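Local coordinates for protein SidF, inhibitor of growth family, member 3 (Legionella pneumophila subsp. pneumophila, PDB 4FYE) that removes phosphate from phosphoinositide lipids, probably the 3-phosphate of phosphatidylinositol 3,4,5-trisphosphate, at residues A[467-472]-A[573-578]; A[461-466]-A[594-599]. The protein carries 1 engineered substitution. All coordinates share one frame; numbering follows the deposited sequence.

Contact 1: A[467-472]-A[573-578]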
ATOM      1  N   ASP A 467     -23.337 -24.820  16.098  1.00109.81           N
ATOM      2  CA  ASP A 467     -24.635 -24.465  15.556  1.00111.49           C
ATOM      3  C   ASP A 467     -24.850 -22.968  15.597  1.00108.72           C
ATOM      4  O   ASP A 467     -25.787 -22.466  14.980  1.00108.67           O
ATOM      5  CB  ASP A 467     -25.739 -25.170  16.332  1.00117.16           C
ATOM      6  CG  ASP A 467     -25.349 -25.428  17.771  1.00124.01           C
ATOM      7  OD1 ASP A 467     -24.493 -26.322  17.964  1.00123.57           O
ATOM      8  OD2 ASP A 467     -25.873 -24.744  18.695  1.00123.03           O
ATOM      9  N   LYS A 468     -23.989 -22.246  16.319  1.00106.38           N
ATOM     10  CA  LYS A 468     -24.137 -20.789  16.420  1.00100.47           C
ATOM     11  C   LYS A 468     -23.586 -20.132  15.173  1.00 95.86           C
ATOM     12  O   LYS A 468     -23.800 -18.947  14.938  1.00 93.64           O
ATOM     13  CB  LYS A 468     -23.473 -20.218  17.682  1.00102.19           C
ATOM     14  CG  LYS A 468     -24.153 -20.547  19.015  1.00108.67           C
ATOM     15  CD  LYS A 468     -25.626 -20.147  19.085  1.00113.66           C
ATOM     16  CE  LYS A 468     -26.404 -21.063  20.020  1.00114.79           C
ATOM     17  NZ  LYS A 468     -27.865 -21.109  19.717  1.00121.28           N
ATOM     18  N   ALA A 469     -22.871 -20.928  14.385  1.00 95.93           N
ATOM     19  CA  ALA A 469     -22.303 -20.481  13.125  1.00 93.08           C
ATOM     20  C   ALA A 469     -23.379 -20.531  12.060  1.00 94.99           C
ATOM     21  O   ALA A 469     -23.578 -19.561  11.319  1.00 96.96           O
ATOM     22  CB  ALA A 469     -21.100 -21.338  12.727  1.00 88.65           C
ATOM     23  N   GLY A 470     -24.084 -21.655  11.996  1.00 96.54           N
ATOM     24  CA  GLY A 470     -25.230 -21.769  11.105  1.00 97.62           C
ATOM     25  C   GLY A 470     -26.156 -20.588  11.341  1.00 99.09           C
ATOM     26  O   GLY A 470     -26.540 -19.883  10.398  1.00102.41           O
ATOM     27  N   ALA A 471     -26.489 -20.355  12.610  1.00 95.67           N
ATOM     28  CA  ALA A 471     -27.421 -19.309  12.975  1.00 96.13           C
ATOM     29  C   ALA A 471     -26.920 -17.908  12.575  1.00 93.98           C
ATOM     30  O   ALA A 471     -27.719 -17.010  12.345  1.00 95.00           O
ATOM     31  CB  ALA A 471     -27.718 -19.382  14.458  1.00 95.59           C
ATOM     32  N   LEU A 472     -25.612 -17.723  12.458  1.00 93.73           N
ATOM     33  CA  LEU A 472     -25.071 -16.405  12.055  1.00 91.53           C
ATOM     34  C   LEU A 472     -25.193 -16.297  10.544  1.00 89.13           C
ATOM     35  O   LEU A 472     -25.643 -15.282   9.981  1.00 83.85           O
ATOM     36  CB  LEU A 472     -23.602 -16.278  12.464  1.00 85.19           C
ATOM     37  CG  LEU A 472     -23.049 -14.911  12.888  1.00 85.59           C
ATOM     38  CD1 LEU A 472     -21.551 -14.915  12.657  1.00 75.53           C
ATOM     39  CD2 LEU A 472     -23.695 -13.680  12.238  1.00 83.31           C
ATOM     40  N   GLN A 573     -21.630 -12.610  19.037  1.00 74.64           N
ATOM     41  CA  GLN A 573     -21.208 -12.824  20.410  1.00 81.11           C
ATOM     42  C   GLN A 573     -21.440 -14.298  20.933  1.00 90.63           C
ATOM     43  O   GLN A 573     -20.587 -14.867  21.642  1.00 92.21           O
ATOM     44  CB  GLN A 573     -21.953 -11.800  21.277  1.00 82.21           C
ATOM     45  CG  GLN A 573     -21.484 -11.699  22.713  1.00 87.65           C
ATOM     46  CD  GLN A 573     -22.452 -10.893  23.566  1.00 96.64           C
ATOM     47  OE1 GLN A 573     -23.519 -11.387  23.982  1.00102.91           O
ATOM     48  NE2 GLN A 573     -22.093  -9.637  23.826  1.00100.03           N
ATOM     49  N   GLU A 574     -22.577 -14.916  20.598  1.00 90.59           N
ATOM     50  CA  GLU A 574     -22.787 -16.342  20.945  1.00 95.67           C
ATOM     51  C   GLU A 574     -21.820 -17.237  20.138  1.00 94.56           C
ATOM     52  O   GLU A 574     -21.272 -18.218  20.678  1.00 91.69           O
ATOM     53  CB  GLU A 574     -24.258 -16.800  20.748  1.00102.25           C
ATOM     54  CG  GLU A 574     -25.323 -16.147  21.646  1.00105.42           C
ATOM     55  CD  GLU A 574     -26.752 -16.539  21.261  1.00113.40           C
ATOM     56  OE1 GLU A 574     -26.969 -16.915  20.090  1.00118.27           O
ATOM     57  OE2 GLU A 574     -27.677 -16.485  22.111  1.00114.22           O
ATOM     58  N   LEU A 575     -21.584 -16.892  18.863  1.00 91.12           N
ATOM     59  CA  LEU A 575     -20.589 -17.629  18.085  1.00 89.54           C
ATOM     60  C   LEU A 575     -19.241 -17.574  18.786  1.00 87.69           C
ATOM     61  O   LEU A 575     -18.586 -18.602  18.945  1.00 87.16           O
ATOM     62  CB  LEU A 575     -20.454 -17.135  16.646  1.00 83.33           C
ATOM     63  CG  LEU A 575     -20.091 -18.193  15.578  1.00 83.63           C
ATOM     64  CD1 LEU A 575     -19.303 -17.541  14.450  1.00 77.41           C
ATOM     65  CD2 LEU A 575     -19.306 -19.376  16.108  1.00 80.30           C
ATOM     66  N   LYS A 576     -18.860 -16.383  19.238  1.00 87.70           N
ATOM     67  CA  LYS A 576     -17.592 -16.209  19.942  1.00 88.19           C
ATOM     68  C   LYS A 576     -17.603 -17.078  21.200  1.00 90.52           C
ATOM     69  O   LYS A 576     -16.678 -17.854  21.440  1.00 90.12           O
ATOM     70  CB  LYS A 576     -17.354 -14.720  20.291  1.00 87.43           C
ATOM     71  CG  LYS A 576     -15.949 -14.361  20.782  1.00 83.11           C
ATOM     72  CD  LYS A 576     -15.935 -13.117  21.679  1.00 85.29           C
ATOM     73  CE  LYS A 576     -14.507 -12.733  22.083  1.00 81.43           C
ATOM     74  NZ  LYS A 576     -13.743 -12.072  20.981  1.00 70.80           N
ATOM     75  N   GLU A 577     -18.665 -16.943  21.987  1.00 94.25           N
ATOM     76  CA  GLU A 577     -18.870 -17.748  23.189  1.00101.52           C
ATOM     77  C   GLU A 577     -18.554 -19.248  23.028  1.00103.68           C
ATOM     78  O   GLU A 577     -17.937 -19.848  23.917  1.00102.82           O
ATOM     79  CB  GLU A 577     -20.284 -17.522  23.752  1.00104.45           C
ATOM     80  CG  GLU A 577     -20.311 -16.696  25.038  1.00109.18           C
ATOM     81  CD  GLU A 577     -21.309 -15.540  25.015  1.00110.11           C
ATOM     82  OE1 GLU A 577     -20.860 -14.378  24.968  1.00110.10           O
ATOM     83  OE2 GLU A 577     -22.534 -15.769  25.039  1.00110.37           O
ATOM     84  N   GLN A 578     -18.949 -19.852  21.905  1.00102.04           N
ATOM     85  CA  GLN A 578     -18.707 -21.287  21.736  1.00105.58           C
ATOM     86  C   GLN A 578     -17.348 -21.609  21.111  1.00103.65           C
ATOM     87  O   GLN A 578     -16.766 -22.665  21.355  1.00110.55           O
ATOM     88  CB  GLN A 578     -19.870 -21.994  21.008  1.00108.10           C
ATOM     89  CG  GLN A 578     -19.797 -22.116  19.486  1.00107.10           C
ATOM     90  CD  GLN A 578     -20.844 -23.088  18.912  1.00112.23           C
ATOM     91  OE1 GLN A 578     -21.220 -23.000  17.740  1.00112.82           O
ATOM     92  NE2 GLN A 578     -21.326 -24.011  19.745  1.00114.21           N
TER
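K468 sets CG anti to its carbonyl carbon (chi1 -70°) and bends at chi2, while the Q578 chain runs extended beyond CG, and the two side chains cross at about a right angle. The motif is an antiparallel helix pair: the N-terminal part of helix 467-476 meets a turn near the end of helix 522-583. Their segment axes are 160° apart in direction and 8.7 Å apart at closest approach. The backbones come nearest at K468 CA and L575 CA, 5.0 Å apart, where the lysine projects toward its partner helix.

Polar and apolar layers divide the interface. The amide of Q578 suits its place because it is long and neutral: OE1 accepts K468 N at 3.2 Å along a fairly straight path (159° at the hydrogen), with the donor above the carbonyl plane. The glutamine oxygen thus supplies an acceptor for this backbone N-H without adding a charge. Beside this bond, the aliphatic part of K468 lies obliquely across E574, with K468 CD 3.6 Å from E574 OE1. The charges stay apart, K468 NZ and E574 OE1 being 4.3 Å from each other, so any attraction is probably diffuse.

The buried layer is made by small and branched residues. A469 is compact enough to let L575 lie against the helix backbone, and F599 of helix 590-614 closes on both. L575 CG sits 3.8 Å from K468 O, and L575 CD1 touches L472 CD1 at 3.9 Å.

Contact 2: A[461-466]-A[594-599]; sequences QNLGDY and SRLQHF
S594 O is gripped by two backbone amides, H598 N at 2.8 Å and, weakly, Q597 N at 3.3 Å. This regular helical bonding continues in the bond from F599 N to R595 O and places R595 and F599 one turn apart on the same side, with L596 beside them. Against that side packs the loop 461-466, which joins two helices; the arrangement is a loop packed on a helix, with L463 as its main apolar contact.

L463 has its CG anti to the carbonyl carbon, and its two methyls divide the work: CD2 presses on L596 CD1 at a tight 3.4 Å, while CD1 reaches the F599 ring at CG, 4.1 Å away. F599 meets it because its own CG is anti to the backbone N (chi1 -176°). A branched leucine suits the place, since one residue can touch two hydrophobic neighbours at once.

The margins are more polar. N462 CB rests 4.0 Å from R595 CD in van der Waals contact, and the amide and guanidinium planes are 52° apart; R595 NH1 also makes a weak bond to E591 O. Y466 adds a further touch, its OH 4.3 Å from L596 CD2, while D465 CB lies over one face of its ring, offset toward the rim.

H598 is tied by ND1 to E637 and by NE2 to N455, joining helix 590-614 to helices 626-637 and 438-458. Y466 and L596 both touch I579 of helix 522-583, so the loop lies where helices 522-583 and 590-614 come together.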
ATOM      1  N   GLN A 461     -19.728 -26.088   6.034  1.00119.28           N
ATOM      2  CA  GLN A 461     -19.641 -27.548   5.996  1.00113.41           C
ATOM      3  C   GLN A 461     -18.723 -28.107   7.100  1.00112.29           C
ATOM      4  O   GLN A 461     -19.085 -29.055   7.773  1.00110.25           O
ATOM      5  CB  GLN A 461     -19.242 -27.989   4.569  1.00109.93           C
ATOM      6  CG  GLN A 461     -18.113 -29.011   4.418  1.00110.73           C
ATOM      7  CD  GLN A 461     -18.598 -30.447   4.221  1.00113.70           C
ATOM      8  OE1 GLN A 461     -17.818 -31.401   4.367  1.00112.26           O
ATOM      9  NE2 GLN A 461     -19.889 -30.610   3.896  1.00109.17           N
ATOM     10  N   ASN A 462     -17.568 -27.480   7.331  1.00117.69           N
ATOM     11  CA  ASN A 462     -16.621 -27.980   8.347  1.00112.66           C
ATOM     12  C   ASN A 462     -16.962 -27.717   9.817  1.00113.31           C
ATOM     13  O   ASN A 462     -16.204 -28.110  10.706  1.00113.19           O
ATOM     14  CB  ASN A 462     -15.198 -27.537   8.021  1.00100.46           C
ATOM     15  CG  ASN A 462     -14.684 -28.193   6.763  1.00100.72           C
ATOM     16  OD1 ASN A 462     -14.733 -29.438   6.601  1.00103.52           O
ATOM     17  ND2 ASN A 462     -14.221 -27.373   5.844  1.00 91.68           N
ATOM     18  N   LEU A 463     -18.101 -27.072  10.071  1.00110.77           N
ATOM     19  CA  LEU A 463     -18.484 -26.694  11.428  1.00106.09           C
ATOM     20  C   LEU A 463     -19.919 -27.115  11.700  1.00107.61           C
ATOM     21  O   LEU A 463     -20.800 -26.262  11.897  1.00101.32           O
ATOM     22  CB  LEU A 463     -18.313 -25.185  11.634  1.00103.84           C
ATOM     23  CG  LEU A 463     -17.070 -24.509  11.002  1.00105.23           C
ATOM     24  CD1 LEU A 463     -17.083 -22.988  11.102  1.00 93.38           C
ATOM     25  CD2 LEU A 463     -15.764 -25.071  11.555  1.00103.91           C
ATOM     26  N   GLY A 464     -20.149 -28.432  11.692  1.00105.63           N
ATOM     27  CA  GLY A 464     -21.450 -28.976  12.047  1.00107.66           C
ATOM     28  C   GLY A 464     -21.684 -28.926  13.552  1.00113.56           C
ATOM     29  O   GLY A 464     -22.811 -28.698  14.006  1.00116.31           O
ATOM     30  N   ASP A 465     -20.609 -29.113  14.324  1.00114.54           N
ATOM     31  CA  ASP A 465     -20.671 -29.225  15.796  1.00115.56           C
ATOM     32  C   ASP A 465     -20.779 -27.857  16.453  1.00110.57           C
ATOM     33  O   ASP A 465     -20.755 -27.739  17.682  1.00110.44           O
ATOM     34  CB  ASP A 465     -19.421 -29.948  16.296  1.00115.83           C
ATOM     35  CG  ASP A 465     -18.682 -30.627  15.168  1.00114.12           C
ATOM     36  OD1 ASP A 465     -17.942 -29.915  14.420  1.00107.27           O
ATOM     37  OD2 ASP A 465     -18.890 -31.852  15.013  1.00108.84           O
ATOM     38  N   TYR A 466     -20.919 -26.839  15.599  1.00109.35           N
ATOM     39  CA  TYR A 466     -21.009 -25.451  15.999  1.00104.88           C
ATOM     40  C   TYR A 466     -22.257 -24.848  15.336  1.00105.13           C
ATOM     41  O   TYR A 466     -22.263 -24.457  14.162  1.00101.61           O
ATOM     42  CB  TYR A 466     -19.724 -24.754  15.567  1.00101.93           C
ATOM     43  CG  TYR A 466     -18.476 -25.546  15.961  1.00101.57           C
ATOM     44  CD1 TYR A 466     -17.876 -26.474  15.081  1.00 98.79           C
ATOM     45  CD2 TYR A 466     -17.909 -25.385  17.225  1.00101.09           C
ATOM     46  CE1 TYR A 466     -16.746 -27.159  15.431  1.00 99.58           C
ATOM     47  CE2 TYR A 466     -16.776 -26.092  17.602  1.00101.27           C
ATOM     48  CZ  TYR A 466     -16.213 -26.954  16.700  1.00101.96           C
ATOM     49  OH  TYR A 466     -15.091 -27.522  17.045  1.00109.13           O
ATOM     50  N   SER A 594      -7.902 -22.623  12.693  1.00 82.93           N
ATOM     51  CA  SER A 594      -7.929 -21.650  11.604  1.00 78.71           C
ATOM     52  C   SER A 594      -9.274 -21.503  11.022  1.00 81.31           C
ATOM     53  O   SER A 594      -9.687 -20.403  10.705  1.00 89.59           O
ATOM     54  CB  SER A 594      -7.043 -22.078  10.485  1.00 73.02           C
ATOM     55  OG  SER A 594      -5.763 -21.712  10.869  1.00 71.66           O
ATOM     56  N   ARG A 595      -9.940 -22.628  10.848  1.00 81.01           N
ATOM     57  CA  ARG A 595     -11.275 -22.633  10.307  1.00 83.82           C
ATOM     58  C   ARG A 595     -12.080 -21.676  11.164  1.00 77.98           C
ATOM     59  O   ARG A 595     -12.826 -20.856  10.652  1.00 76.56           O
ATOM     60  CB  ARG A 595     -11.905 -24.048  10.370  1.00 82.01           C
ATOM     61  CG  ARG A 595     -11.472 -25.029   9.286  1.00 92.46           C
ATOM     62  CD  ARG A 595     -11.709 -26.462   9.764  1.00100.45           C
ATOM     63  NE  ARG A 595     -11.232 -27.524   8.878  1.00104.67           N
ATOM     64  CZ  ARG A 595      -9.987 -27.638   8.401  1.00112.15           C
ATOM     65  NH1 ARG A 595      -9.061 -26.717   8.667  1.00106.69           N
ATOM     66  NH2 ARG A 595      -9.666 -28.672   7.625  1.00104.86           N
ATOM     67  N   LEU A 596     -11.918 -21.782  12.475  1.00 75.88           N
ATOM     68  CA  LEU A 596     -12.847 -21.112  13.384  1.00 78.45           C
ATOM     69  C   LEU A 596     -12.614 -19.603  13.462  1.00 76.46           C
ATOM     70  O   LEU A 596     -13.542 -18.832  13.725  1.00 76.40           O
ATOM     71  CB  LEU A 596     -12.772 -21.745  14.771  1.00 80.59           C
ATOM     72  CG  LEU A 596     -13.597 -23.034  14.946  1.00 84.42           C
ATOM     73  CD1 LEU A 596     -13.458 -23.965  13.758  1.00 83.62           C
ATOM     74  CD2 LEU A 596     -13.256 -23.767  16.231  1.00 85.64           C
ATOM     75  N   GLN A 597     -11.371 -19.207  13.221  1.00 72.52           N
ATOM     76  CA  GLN A 597     -10.950 -17.813  13.257  1.00 75.05           C
ATOM     77  C   GLN A 597     -11.288 -17.170  11.937  1.00 73.51           C
ATOM     78  O   GLN A 597     -11.843 -16.071  11.904  1.00 71.35           O
ATOM     79  CB  GLN A 597      -9.450 -17.720  13.520  1.00 71.90           C
ATOM     80  CG  GLN A 597      -9.019 -18.369  14.837  1.00 71.47           C
ATOM     81  CD  GLN A 597      -7.513 -18.514  14.946  1.00 74.13           C
ATOM     82  OE1 GLN A 597      -6.833 -18.777  13.946  1.00 72.06           O
ATOM     83  NE2 GLN A 597      -6.972 -18.318  16.159  1.00 76.04           N
ATOM     84  N   HIS A 598     -10.962 -17.865  10.850  1.00 77.13           N
ATOM     85  CA  HIS A 598     -11.363 -17.408   9.532  1.00 76.08           C
ATOM     86  C   HIS A 598     -12.828 -17.156   9.496  1.00 75.44           C
ATOM     87  O   HIS A 598     -13.238 -16.070   9.116  1.00 78.19           O
ATOM     88  CB  HIS A 598     -11.010 -18.398   8.432  1.00 81.66           C
ATOM     89  CG  HIS A 598     -11.554 -18.000   7.059  1.00 85.36           C
ATOM     90  ND1 HIS A 598     -11.108 -16.905   6.383  1.00 73.33           N
ATOM     91  CD2 HIS A 598     -12.552 -18.584   6.260  1.00 79.47           C
ATOM     92  CE1 HIS A 598     -11.777 -16.809   5.210  1.00 74.84           C
ATOM     93  NE2 HIS A 598     -12.666 -17.830   5.142  1.00 82.25           N
ATOM     94  N   PHE A 599     -13.641 -18.127   9.892  1.00 72.49           N
ATOM     95  CA  PHE A 599     -15.103 -17.920   9.815  1.00 75.06           C
ATOM     96  C   PHE A 599     -15.577 -16.705  10.626  1.00 71.98           C
ATOM     97  O   PHE A 599     -16.306 -15.822  10.142  1.00 73.35           O
ATOM     98  CB  PHE A 599     -15.886 -19.172  10.265  1.00 77.58           C
ATOM     99  CG  PHE A 599     -17.383 -19.037  10.115  1.00 79.11           C
ATOM    100  CD1 PHE A 599     -18.146 -18.404  11.094  1.00 83.09           C
ATOM    101  CD2 PHE A 599     -18.038 -19.552   8.999  1.00 83.59           C
ATOM    102  CE1 PHE A 599     -19.528 -18.288  10.974  1.00 83.70           C
ATOM    103  CE2 PHE A 599     -19.423 -19.437   8.868  1.00 85.62           C
ATOM    104  CZ  PHE A 599     -20.164 -18.801   9.854  1.00 86.42           C
TER

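Contacts 1 and 2 are neighbours, their centres 10 Å apart, on the same side of the chain's centre and more than 30 Å from it. Along the sequence, 461-466 runs directly into 467-472, and 573-578 precedes 594-599, so contact 1 is nested within the loop closed by contact 2. Most of the intervening chain is helical and includes a predicted coiled coil. Helices 522-583 and 590-614, consecutive in the chain, receive the two contacts. The two join through packing: L575 CD1 lies 3.6 Å from F599 CE1, and Q578 OE1 3.0 Å from Y466 CA. Together they bring 461-472 against both helices within the phosphatase domain.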